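Local atomic coordinates of Glucose/sorbosone dehydrogenases (PDB entry 2G8S), a protein that belongs to the glucose/sorbosone dehydrogenase family of beta-propeller proteins, built from six antiparallel blades, and carries a bound calcium ion in this crystal. Residues M32-R37 and Y337-E342; G39-W44 and R81-S86; R321-R326 and S344-K349; F25-H30 and V71-D76. All blocks are in the same frame, centred on the assembly; numbering follows the deposited sequence.

Contact 1. Residues M32-R37 and Y337-E342. With EDO (1,2-ethanediol), chain L.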
# COMPACT_ATOMS: atom_id res chain seq x y z
N MSE A 32 11.23 -13.85 -5.77
CA MSE A 32 10.11 -12.92 -5.61
C MSE A 32 9.61 -12.35 -6.92
O MSE A 32 10.33 -12.34 -7.91
CB MSE A 32 10.53 -11.77 -4.71
CG MSE A 32 11.64 -10.94 -5.29
SE MSE A 32 12.07 -9.56 -4.17
CE MSE A 32 13.01 -10.57 -2.74
N LEU A 33 8.37 -11.88 -6.90
CA LEU A 33 7.81 -11.12 -8.00
C LEU A 33 7.92 -9.64 -7.64
O LEU A 33 7.82 -9.27 -6.46
CB LEU A 33 6.34 -11.48 -8.22
CG LEU A 33 5.99 -12.94 -8.56
CD1 LEU A 33 4.49 -13.09 -8.66
CD2 LEU A 33 6.66 -13.40 -9.85
N ILE A 34 8.15 -8.81 -8.65
CA ILE A 34 8.24 -7.36 -8.46
C ILE A 34 7.39 -6.69 -9.52
O ILE A 34 7.48 -7.04 -10.70
CB ILE A 34 9.71 -6.85 -8.61
CG1 ILE A 34 10.65 -7.61 -7.65
CG2 ILE A 34 9.79 -5.34 -8.36
CD1 ILE A 34 12.14 -7.37 -7.90
N THR A 35 6.56 -5.73 -9.11
CA THR A 35 5.84 -4.91 -10.08
C THR A 35 6.67 -3.69 -10.42
O THR A 35 7.27 -3.08 -9.54
CB THR A 35 4.48 -4.43 -9.55
OG1 THR A 35 4.66 -3.82 -8.26
CG2 THR A 35 3.50 -5.58 -9.45
N LEU A 36 6.73 -3.37 -11.71
CA LEU A 36 7.31 -2.12 -12.18
C LEU A 36 6.16 -1.28 -12.69
O LEU A 36 5.36 -1.75 -13.50
CB LEU A 36 8.32 -2.38 -13.30
CG LEU A 36 9.50 -3.28 -12.95
CD1 LEU A 36 10.31 -3.49 -14.21
CD2 LEU A 36 10.37 -2.69 -11.83
N ARG A 37 6.06 -0.06 -12.19
CA ARG A 37 4.83 0.73 -12.33
C ARG A 37 4.45 1.02 -13.78
O ARG A 37 3.27 1.22 -14.08
CB ARG A 37 4.90 2.01 -11.49
CG ARG A 37 3.52 2.54 -11.10
CD ARG A 37 3.59 3.70 -10.10
NE ARG A 37 3.93 4.96 -10.75
CZ ARG A 37 5.00 5.71 -10.48
NH1 ARG A 37 5.88 5.34 -9.55
NH2 ARG A 37 5.19 6.83 -11.14
N TYR A 337 13.44 -6.13 3.20
CA TYR A 337 13.59 -5.95 1.75
C TYR A 337 12.98 -4.62 1.37
O TYR A 337 11.88 -4.29 1.80
CB TYR A 337 12.94 -7.11 0.99
CG TYR A 337 13.75 -8.38 1.14
CD1 TYR A 337 14.66 -8.77 0.15
CD2 TYR A 337 13.63 -9.18 2.28
CE1 TYR A 337 15.42 -9.92 0.30
CE2 TYR A 337 14.40 -10.35 2.44
CZ TYR A 337 15.28 -10.71 1.43
OH TYR A 337 16.05 -11.85 1.54
N VAL A 338 13.71 -3.85 0.57
CA VAL A 338 13.35 -2.46 0.30
C VAL A 338 13.39 -2.20 -1.19
O VAL A 338 14.33 -2.61 -1.87
CB VAL A 338 14.30 -1.48 1.05
CG1 VAL A 338 13.97 -0.02 0.74
CG2 VAL A 338 14.24 -1.71 2.56
N LEU A 339 12.36 -1.51 -1.70
CA LEU A 339 12.32 -1.07 -3.10
C LEU A 339 12.37 0.44 -3.14
O LEU A 339 11.68 1.12 -2.37
CB LEU A 339 11.02 -1.53 -3.78
CG LEU A 339 10.87 -3.02 -4.06
CD1 LEU A 339 9.43 -3.30 -4.45
CD2 LEU A 339 11.85 -3.51 -5.15
N THR A 340 13.22 0.98 -4.02
CA THR A 340 13.35 2.43 -4.14
C THR A 340 12.52 2.97 -5.31
O THR A 340 12.31 2.26 -6.31
CB THR A 340 14.81 2.86 -4.29
OG1 THR A 340 15.32 2.46 -5.56
CG2 THR A 340 15.65 2.25 -3.18
N ASP A 341 12.06 4.22 -5.18
CA ASP A 341 11.15 4.85 -6.14
C ASP A 341 11.94 5.74 -7.09
O ASP A 341 11.86 6.97 -7.02
CB ASP A 341 10.08 5.68 -5.42
CG ASP A 341 9.02 6.19 -6.37
OD1 ASP A 341 8.45 5.37 -7.12
OD2 ASP A 341 8.75 7.42 -6.38
N GLU A 342 12.70 5.09 -7.98
CA GLU A 342 13.61 5.79 -8.89
C GLU A 342 13.57 5.17 -10.29
O GLU A 342 13.14 4.02 -10.46
CB GLU A 342 15.04 5.75 -8.33
CG GLU A 342 15.23 6.27 -6.89
CD GLU A 342 15.15 7.78 -6.75
OE1 GLU A 342 15.03 8.50 -7.77
OE2 GLU A 342 15.20 8.27 -5.59
C1 EDO L . 19.68 -13.62 -1.70
O1 EDO L . 20.14 -12.72 -0.69
C2 EDO L . 18.20 -13.91 -1.51
O2 EDO L . 17.58 -12.80 -0.84
O HOH W 1 7.32 8.34 -8.67
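Met32, modelled as selenomethionine, reaches across to Tyr337 and brings its terminal methyl obliquely up to the ring: CE of Met32 stands 3.8 Å from CD1 of Tyr337. Beyond an extended chi2, a bend at chi3 (73°) swings that methyl toward the Tyr337 ring in one of the two conformers of Met32. Two residues along each strand, Ile34 meets Leu339 branch to branch, CG2 of Ile34 lying 4.2 Å from CD2 of Leu339. All four residues are buried, so this half is a close hydrophobic seam; Phe25, packed edge-to-face on Tyr337 and also against Met32, thickens it. The ring's polar end is held separately: the Tyr337 hydroxyl bonds to Asp333 and accepts from O2 of an ethanediol 3.0 Å from OH.

The other end is looser and wetter. In one of the two conformers of Arg37, its NH1 comes to Asp341 OD1 at 3.5 Å, a long salt bridge with the oxygen at the edge of the guanidinium and the two planes 39° apart. A water 2.9 Å from OD2 of Asp341 spans the gap, though its bond from Arg37 NH1 is weak. Each partner has firmer anchors elsewhere: Arg324 forms a salt bridge with Asp341, while Gly64 and Gly66 accept from Arg37.

The two strands run nearly the same way but belong to different blades: 32-36 lies between strands 20-25 and 40-45, and 336-340 between 325-330 and 345-352, with Leu347 from the latter touching both Met32 and Leu339.

Contact 2. Residues G39-W44 and R81-S86. With EDO (1,2-ethanediol), chain J.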
# COMPACT_ATOMS: atom_id res chain seq x y z
N GLY A 39 4.25 -1.02 -16.03
CA GLY A 39 3.33 -2.09 -16.43
C GLY A 39 3.88 -3.50 -16.52
O GLY A 39 3.18 -4.40 -16.99
N GLU A 40 5.11 -3.71 -16.05
CA GLU A 40 5.76 -5.02 -16.11
C GLU A 40 5.77 -5.72 -14.76
O GLU A 40 6.07 -5.08 -13.74
CB GLU A 40 7.20 -4.87 -16.58
CG GLU A 40 7.31 -4.42 -18.03
CD GLU A 40 8.74 -4.14 -18.46
OE1 GLU A 40 9.67 -4.21 -17.63
OE2 GLU A 40 8.92 -3.83 -19.65
N LEU A 41 5.46 -7.01 -14.79
CA LEU A 41 5.64 -7.91 -13.64
C LEU A 41 6.85 -8.80 -13.93
O LEU A 41 6.91 -9.43 -14.98
CB LEU A 41 4.39 -8.76 -13.41
CG LEU A 41 4.37 -9.74 -12.22
CD1 LEU A 41 4.43 -9.01 -10.87
CD2 LEU A 41 3.15 -10.64 -12.26
N ARG A 42 7.81 -8.83 -13.03
CA ARG A 42 9.03 -9.61 -13.27
C ARG A 42 9.35 -10.49 -12.08
O ARG A 42 8.88 -10.24 -10.97
CB ARG A 42 10.21 -8.69 -13.62
CG ARG A 42 10.11 -8.08 -15.03
CD ARG A 42 11.27 -7.15 -15.29
NE ARG A 42 11.18 -6.40 -16.55
CZ ARG A 42 12.03 -6.53 -17.57
NH1 ARG A 42 13.04 -7.40 -17.51
NH2 ARG A 42 11.88 -5.77 -18.65
N HIS A 43 10.11 -11.54 -12.33
CA HIS A 43 10.57 -12.45 -11.29
C HIS A 43 12.05 -12.22 -11.04
O HIS A 43 12.84 -12.13 -11.99
CB HIS A 43 10.33 -13.90 -11.75
CG HIS A 43 10.98 -14.94 -10.89
ND1 HIS A 43 11.93 -15.82 -11.38
CD2 HIS A 43 10.81 -15.26 -9.59
CE1 HIS A 43 12.31 -16.63 -10.41
NE2 HIS A 43 11.65 -16.31 -9.31
N TRP A 44 12.43 -12.10 -9.76
CA TRP A 44 13.84 -12.04 -9.38
C TRP A 44 14.18 -13.25 -8.51
O TRP A 44 13.40 -13.63 -7.64
CB TRP A 44 14.15 -10.75 -8.61
CG TRP A 44 15.61 -10.65 -8.28
CD1 TRP A 44 16.59 -10.10 -9.06
CD2 TRP A 44 16.27 -11.17 -7.11
NE1 TRP A 44 17.82 -10.23 -8.44
CE2 TRP A 44 17.65 -10.89 -7.25
CE3 TRP A 44 15.83 -11.84 -5.96
CZ2 TRP A 44 18.59 -11.25 -6.28
CZ3 TRP A 44 16.77 -12.21 -5.00
CH2 TRP A 44 18.14 -11.91 -5.17
N ARG A 81 -2.10 -21.24 -6.44
CA ARG A 81 -1.14 -20.40 -7.16
C ARG A 81 -1.72 -19.06 -7.61
O ARG A 81 -1.22 -18.43 -8.54
CB ARG A 81 -0.48 -21.15 -8.33
CG ARG A 81 0.34 -22.34 -7.85
CD ARG A 81 1.21 -22.92 -8.95
NE ARG A 81 2.25 -21.99 -9.41
CZ ARG A 81 3.40 -21.77 -8.78
NH1 ARG A 81 3.70 -22.39 -7.64
NH2 ARG A 81 4.27 -20.91 -9.30
N ARG A 82 -2.77 -18.61 -6.91
CA ARG A 82 -3.44 -17.37 -7.26
C ARG A 82 -2.64 -16.16 -6.80
O ARG A 82 -2.17 -16.10 -5.66
CB ARG A 82 -4.84 -17.35 -6.67
CG ARG A 82 -5.63 -16.09 -6.98
CD ARG A 82 -6.98 -16.15 -6.34
NE ARG A 82 -7.85 -17.14 -6.98
CZ ARG A 82 -9.10 -17.40 -6.60
NH1 ARG A 82 -9.62 -16.76 -5.56
NH2 ARG A 82 -9.82 -18.30 -7.26
N ILE A 83 -2.46 -15.21 -7.72
CA ILE A 83 -1.84 -13.93 -7.38
C ILE A 83 -2.79 -12.79 -7.74
O ILE A 83 -3.52 -12.87 -8.73
CB ILE A 83 -0.43 -13.73 -7.99
CG1 ILE A 83 -0.48 -13.50 -9.50
CG2 ILE A 83 0.48 -14.90 -7.63
CD1 ILE A 83 0.79 -12.84 -10.05
N TRP A 84 -2.81 -11.78 -6.87
CA TRP A 84 -3.65 -10.61 -7.05
C TRP A 84 -2.81 -9.41 -7.47
O TRP A 84 -1.69 -9.24 -6.99
CB TRP A 84 -4.37 -10.28 -5.74
CG TRP A 84 -5.47 -11.23 -5.37
CD1 TRP A 84 -5.35 -12.53 -4.96
CD2 TRP A 84 -6.88 -10.95 -5.39
NE1 TRP A 84 -6.60 -13.08 -4.72
CE2 TRP A 84 -7.55 -12.13 -4.97
CE3 TRP A 84 -7.64 -9.81 -5.71
CZ2 TRP A 84 -8.95 -12.19 -4.86
CZ3 TRP A 84 -9.02 -9.87 -5.61
CH2 TRP A 84 -9.67 -11.05 -5.19
N LEU A 85 -3.36 -8.59 -8.36
CA LEU A 85 -2.70 -7.35 -8.79
C LEU A 85 -3.67 -6.18 -8.69
O LEU A 85 -4.88 -6.34 -8.90
CB LEU A 85 -2.21 -7.45 -10.25
CG LEU A 85 -1.23 -8.56 -10.62
CD1 LEU A 85 -1.04 -8.68 -12.13
CD2 LEU A 85 0.13 -8.31 -9.95
N SER A 86 -3.13 -5.01 -8.37
CA SER A 86 -3.90 -3.78 -8.51
C SER A 86 -3.20 -2.85 -9.50
O SER A 86 -1.99 -2.93 -9.70
CB SER A 86 -4.09 -3.09 -7.16
OG SER A 86 -2.85 -2.63 -6.63
C1 EDO J . 6.83 -20.71 -6.74
O1 EDO J . 6.68 -21.40 -7.98
C2 EDO J . 6.92 -21.72 -5.60
O2 EDO J . 5.73 -22.51 -5.56
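Leu41 and Ile83 supply the nearer of two apolar meetings, reaching toward each other tip to tip with CD2 of Leu41 3.9 Å from CD1 of Ile83. The second branch of the same leucine faces Leu85, CD1 of Leu41 being 4.5 Å from CD2 of Leu85. With CG opposite the backbone N (chi1 -178°), Leu41 sends its fork straight at the other strand and divides it between two neighbours that point the same way. Val71 touches both leucines, while Leu33 and Leu73 pack on Ile83, so further apolar side chains surround this sparse pairing.

That layer is the seam between consecutive blades of the propeller: strand 40-45 belongs to one sheet and strand 82-90 to the next. Just after strand 32-36 turns back, Gly39 and Glu40 both face Leu36, a classic beta bulge.

The polar groups look elsewhere than across the contact. Arg42 grips Glu40 side-on, NE and NH2 both donating to one oxygen; NE of Arg42 is 2.9 Å from OE1 of Glu40, and both nitrogens come from the same face, about 45° out of the carboxylate plane. Arg81 binds an ethanediol at the edge of its guanidinium: NH2 of Arg81 lies 2.8 Å from ethanediol O1, and NH1 of Arg81 is 2.9 Å from O2. Leu105 and Ser106 offer carbonyls to NE and NH2 of the same arginine.

Contact 3. Residues R321-R326 and S344-K349; sequences RGQRIR and SGELLK. With EDO (1,2-ethanediol), chain F; EDO (1,2-ethanediol), chain I; EDO (1,2-ethanediol), chain L.
The guanidinium of Arg321 is gripped at its edges by Glu346 and an ethanediol, and one of its faces is covered by Leu348. CD2 of Leu348 sits 3.6 Å above the guanidinium plane of Arg321, offset toward the rim, as the two side chains slide past each other in opposite directions. At the far end of the group the salt bridge is end-on and bidentate: NH1 of Arg321 donates to OE1 of Glu346 at 2.9 Å, and NH2 of Arg321 to OE2 of Glu346, also at 2.9 Å. Both bonds are nearly straight (172° and 171°) and use the syn side of each oxygen, somewhat out of the carboxylate plane, which is turned 30° from the guanidinium. Along the remaining edge NE of Arg321 donates to O2 of the ethanediol at 3.0 Å, and NH2 to its other hydroxyl. The two bonds to Glu346 fix the turn of the group; those to ethanediol, probably from the crystallisation liquor, add to this in the crystal.

Gln323 braces the pair from one side, its amide turned nearly perpendicular to the carboxylate. Its chain bends at chi2, which folds NE2 of Gln323 back onto the carbonyl O of Arg321 at 3.0 Å. A water donates both to OE1 of Gln323 and to OE1 of Glu346, giving that carboxylate oxygen a second donor beside Arg321.

Val12 of strand 8-17 touches both Arg321 and Glu346. The bridge links the turn leading into strand 325-330 with strand 345-352, and strand 336-340 lies between those two. In this blade the N-terminal strand joins three C-terminal ones: the Velcro closure characteristic of beta-propellers.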
# COMPACT_ATOMS: atom_id res chain seq x y z
N ARG A 321 21.87 7.07 1.59
CA ARG A 321 21.85 6.56 0.21
C ARG A 321 21.16 7.51 -0.77
O ARG A 321 21.33 7.38 -1.98
CB ARG A 321 21.20 5.17 0.14
CG ARG A 321 21.88 4.12 1.01
CD ARG A 321 21.38 2.71 0.71
NE ARG A 321 22.08 2.12 -0.44
CZ ARG A 321 21.57 1.99 -1.66
NH1 ARG A 321 20.33 2.40 -1.92
NH2 ARG A 321 22.29 1.43 -2.62
N GLY A 322 20.35 8.42 -0.24
CA GLY A 322 19.72 9.46 -1.05
C GLY A 322 18.65 9.00 -2.02
O GLY A 322 18.35 9.70 -2.99
N GLN A 323 18.05 7.83 -1.76
CA GLN A 323 17.04 7.25 -2.64
C GLN A 323 15.65 7.33 -2.04
O GLN A 323 15.45 7.01 -0.86
CB GLN A 323 17.37 5.79 -2.96
CG GLN A 323 18.79 5.57 -3.47
CD GLN A 323 19.10 6.32 -4.76
OE1 GLN A 323 18.51 6.05 -5.81
NE2 GLN A 323 20.01 7.29 -4.68
N ARG A 324 14.68 7.74 -2.86
CA ARG A 324 13.27 7.69 -2.47
C ARG A 324 12.90 6.24 -2.16
O ARG A 324 13.25 5.35 -2.93
CB ARG A 324 12.38 8.21 -3.60
CG ARG A 324 12.65 9.64 -4.04
CD ARG A 324 11.99 9.95 -5.40
NE ARG A 324 10.57 9.60 -5.47
CZ ARG A 324 9.58 10.33 -4.97
NH1 ARG A 324 9.84 11.48 -4.34
NH2 ARG A 324 8.32 9.93 -5.09
N ILE A 325 12.19 6.01 -1.06
CA ILE A 325 11.83 4.64 -0.68
C ILE A 325 10.35 4.37 -0.96
O ILE A 325 9.48 5.07 -0.45
CB ILE A 325 12.16 4.34 0.80
CG1 ILE A 325 13.64 4.63 1.11
CG2 ILE A 325 11.77 2.91 1.16
CD1 ILE A 325 14.64 3.84 0.24
N ARG A 326 10.10 3.33 -1.74
CA ARG A 326 8.75 2.98 -2.17
C ARG A 326 8.11 1.87 -1.33
O ARG A 326 6.94 1.98 -0.95
CB ARG A 326 8.76 2.60 -3.66
CG ARG A 326 7.51 1.87 -4.18
CD ARG A 326 6.19 2.63 -3.94
NE ARG A 326 6.13 3.87 -4.70
CZ ARG A 326 5.22 4.83 -4.48
NH1 ARG A 326 4.33 4.71 -3.51
NH2 ARG A 326 5.23 5.92 -5.22
N SER A 344 16.22 4.48 -11.98
CA SER A 344 17.19 3.41 -11.79
C SER A 344 17.09 2.92 -10.35
O SER A 344 18.01 3.07 -9.53
CB SER A 344 18.61 3.86 -12.16
OG SER A 344 19.43 2.74 -12.47
N GLY A 345 15.94 2.33 -10.05
CA GLY A 345 15.61 1.84 -8.71
C GLY A 345 16.32 0.56 -8.33
O GLY A 345 16.96 -0.11 -9.15
N GLU A 346 16.20 0.21 -7.05
CA GLU A 346 16.92 -0.92 -6.48
C GLU A 346 16.02 -1.77 -5.60
O GLU A 346 15.07 -1.26 -4.99
CB GLU A 346 18.08 -0.42 -5.61
CG GLU A 346 19.18 0.34 -6.34
CD GLU A 346 20.03 1.12 -5.35
OE1 GLU A 346 19.48 2.00 -4.65
OE2 GLU A 346 21.24 0.85 -5.24
N LEU A 347 16.34 -3.06 -5.55
CA LEU A 347 15.87 -3.97 -4.52
C LEU A 347 17.03 -4.15 -3.56
O LEU A 347 18.12 -4.59 -3.97
CB LEU A 347 15.48 -5.31 -5.13
CG LEU A 347 15.21 -6.47 -4.17
CD1 LEU A 347 13.95 -6.25 -3.34
CD2 LEU A 347 15.15 -7.78 -4.97
N LEU A 348 16.80 -3.81 -2.29
CA LEU A 348 17.82 -3.85 -1.25
C LEU A 348 17.48 -4.87 -0.19
O LEU A 348 16.31 -5.03 0.16
CB LEU A 348 17.92 -2.48 -0.57
CG LEU A 348 18.08 -1.24 -1.45
CD1 LEU A 348 17.95 0.05 -0.64
CD2 LEU A 348 19.41 -1.28 -2.18
N LYS A 349 18.51 -5.54 0.33
CA LYS A 349 18.37 -6.46 1.45
C LYS A 349 19.10 -5.82 2.62
O LYS A 349 20.31 -5.52 2.53
CB LYS A 349 18.99 -7.82 1.10
CG LYS A 349 18.89 -8.89 2.20
CD LYS A 349 19.37 -10.22 1.65
CE LYS A 349 19.31 -11.33 2.70
NZ LYS A 349 19.75 -12.63 2.13
C1 EDO F . 3.47 0.59 -2.24
O1 EDO F . 4.71 -0.01 -1.88
C2 EDO F . 3.05 1.62 -1.20
O2 EDO F . 4.08 2.62 -1.11
C1 EDO I . 25.01 -0.60 -0.95
O1 EDO I . 25.08 0.45 -1.93
C2 EDO I . 25.43 -0.07 0.41
O2 EDO I . 24.59 1.04 0.76
C1 EDO L . 19.68 -13.62 -1.70
O1 EDO L . 20.14 -12.72 -0.69
C2 EDO L . 18.20 -13.91 -1.51
O2 EDO L . 17.58 -12.80 -0.84
O HOH W 2 17.70 3.48 -6.05

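Contact 4. Residues F25-H30 and V71-D76; sequences FLPDNH and VVLAPD. With EDO (1,2-ethanediol), chain K.
This is a small apolar contact between neighbouring blades, in which Leu73, the last residue of strand 68-73, presses its two methyls against the connection from strand 20-25 to strand 32-36. CD1 of Leu73 lies 3.3 Å from the carbonyl O of Phe25, so the leucine meets backbone here; the Phe25 side chain leaves in the other direction, toward Met32 and Tyr337. The same methyl, CD1 of Leu73, is 4.1 Å from CD of Pro27, the two side chains meeting at a slant. CD2 of Leu73 lies 4.3 Å from CD2 of Leu26. With CG lying opposite the carbonyl carbon (chi1 -49°), Leu73 directs this fork into the bend of the loop. Ile83, on the adjoining strand, packs against Leu73 too.

Beyond the leucine the loop makes a beta turn, Asp28 and Asn29 both taking left-handed backbone angles. Pro27 O receives the backbone N of His30 at 3.3 Å and, in one of two conformers, ND1 of His30 at 2.8 Å. Asp28, Asn29 and His30 are exposed and touch a crystal neighbour. Asp76 holds the N-cap position of helix 77-80 without a capping bond from its side chain; OD1 pairs instead with the Ser80 hydroxyl and accepts from O1 of an ethanediol, 2.7 Å from OD1 of Asp76. The blades of a beta-propeller pack through apolar side chains between their sheets; here the hairpin connection of one blade meets a strand of the next.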
# COMPACT_ATOMS: atom_id res chain seq x y z
N PHE A 25 7.01 -12.34 -1.99
CA PHE A 25 7.93 -13.46 -1.83
C PHE A 25 7.28 -14.75 -2.27
O PHE A 25 6.16 -15.06 -1.84
CB PHE A 25 8.35 -13.62 -0.36
CG PHE A 25 9.00 -12.40 0.22
CD1 PHE A 25 10.31 -12.06 -0.12
CD2 PHE A 25 8.31 -11.60 1.12
CE1 PHE A 25 10.92 -10.92 0.43
CE2 PHE A 25 8.91 -10.46 1.67
CZ PHE A 25 10.21 -10.13 1.32
N LEU A 26 7.96 -15.49 -3.13
CA LEU A 26 7.48 -16.81 -3.53
C LEU A 26 7.95 -17.85 -2.52
O LEU A 26 9.05 -17.73 -1.99
CB LEU A 26 7.99 -17.17 -4.93
CG LEU A 26 7.48 -16.26 -6.05
CD1 LEU A 26 8.21 -16.58 -7.35
CD2 LEU A 26 5.97 -16.39 -6.20
N PRO A 27 7.11 -18.86 -2.24
CA PRO A 27 7.49 -19.86 -1.24
C PRO A 27 8.65 -20.75 -1.69
O PRO A 27 9.04 -20.72 -2.87
CB PRO A 27 6.22 -20.71 -1.09
CG PRO A 27 5.45 -20.51 -2.35
CD PRO A 27 5.77 -19.12 -2.82
N ASP A 28 9.19 -21.50 -0.73
CA ASP A 28 10.23 -22.50 -0.99
C ASP A 28 11.45 -21.92 -1.73
O ASP A 28 12.00 -22.56 -2.64
CB ASP A 28 9.64 -23.71 -1.73
CG ASP A 28 8.47 -24.33 -0.99
OD1 ASP A 28 8.52 -24.42 0.26
OD2 ASP A 28 7.49 -24.74 -1.65
N ASN A 29 11.85 -20.72 -1.33
CA ASN A 29 13.07 -20.07 -1.82
C ASN A 29 13.10 -19.86 -3.35
O ASN A 29 14.16 -19.91 -3.98
CB ASN A 29 14.29 -20.87 -1.34
CG ASN A 29 15.45 -19.98 -0.94
OD1 ASN A 29 16.59 -20.44 -0.91
ND2 ASN A 29 15.18 -18.72 -0.63
N HIS A 30 11.92 -19.61 -3.93
CA HIS A 30 11.81 -19.37 -5.36
C HIS A 30 11.95 -17.89 -5.74
O HIS A 30 11.62 -17.49 -6.86
CB HIS A 30 10.47 -19.93 -5.88
CG HIS A 30 10.43 -21.42 -5.97
ND1 HIS A 30 10.25 -22.23 -4.87
CD2 HIS A 30 10.55 -22.25 -7.03
CE1 HIS A 30 10.26 -23.50 -5.24
NE2 HIS A 30 10.43 -23.54 -6.55
N VAL A 71 1.30 -6.36 -5.94
CA VAL A 71 1.24 -7.77 -6.25
C VAL A 71 1.23 -8.51 -4.92
O VAL A 71 2.11 -8.28 -4.09
CB VAL A 71 2.43 -8.24 -7.14
CG1 VAL A 71 3.79 -7.87 -6.54
CG2 VAL A 71 2.35 -9.74 -7.38
N VAL A 72 0.23 -9.37 -4.72
CA VAL A 72 0.08 -10.10 -3.46
C VAL A 72 -0.35 -11.53 -3.75
O VAL A 72 -1.25 -11.75 -4.55
CB VAL A 72 -0.95 -9.40 -2.51
CG1 VAL A 72 -1.09 -10.17 -1.19
CG2 VAL A 72 -0.57 -7.94 -2.25
N LEU A 73 0.26 -12.50 -3.08
CA LEU A 73 -0.16 -13.89 -3.24
C LEU A 73 -1.44 -14.14 -2.46
O LEU A 73 -1.61 -13.60 -1.36
CB LEU A 73 0.92 -14.86 -2.76
CG LEU A 73 2.37 -14.68 -3.22
CD1 LEU A 73 3.13 -15.94 -2.84
CD2 LEU A 73 2.48 -14.44 -4.71
N ALA A 74 -2.36 -14.94 -3.02
CA ALA A 74 -3.54 -15.35 -2.26
C ALA A 74 -3.11 -16.17 -1.04
O ALA A 74 -2.05 -16.80 -1.06
CB ALA A 74 -4.48 -16.16 -3.15
N PRO A 75 -3.91 -16.14 0.04
CA PRO A 75 -3.53 -16.94 1.21
C PRO A 75 -3.36 -18.43 0.91
O PRO A 75 -2.52 -19.08 1.53
CB PRO A 75 -4.68 -16.71 2.19
CG PRO A 75 -5.25 -15.37 1.78
CD PRO A 75 -5.13 -15.35 0.28
N ASP A 76 -4.15 -18.95 -0.03
CA ASP A 76 -4.06 -20.38 -0.40
C ASP A 76 -3.15 -20.65 -1.61
O ASP A 76 -3.32 -21.66 -2.31
CB ASP A 76 -5.46 -20.99 -0.61
CG ASP A 76 -6.15 -20.49 -1.88
OD1 ASP A 76 -5.67 -19.50 -2.48
OD2 ASP A 76 -7.18 -21.08 -2.26
C1 EDO K . -8.63 -18.04 -1.63
O1 EDO K . -7.61 -17.67 -2.57
C2 EDO K . -8.23 -17.68 -0.20
O2 EDO K . -6.89 -18.11 0.09

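Overall arrangement
Contacts 1, 2 and 4 are joints between blades, while contact 3 lies within one. Contact 1 ties the blade closed by strands 8-17 and 345-352 to the blade of strands 20-25, 32-36, 40-45 and 49-50; contacts 2 and 4, with centres 10 Å apart, tie that second blade to the one containing 68-73 and 82-90. Contact 3 shares the first blade with contact 1, 9 Å away between centres. Along the chain, contact 2 falls between the two segments of contact 1, contact 4 interleaves with both, and contact 3 interleaves with contact 1 after contacts 2 and 4 have closed. Together they cover three consecutive blades around the ring closure.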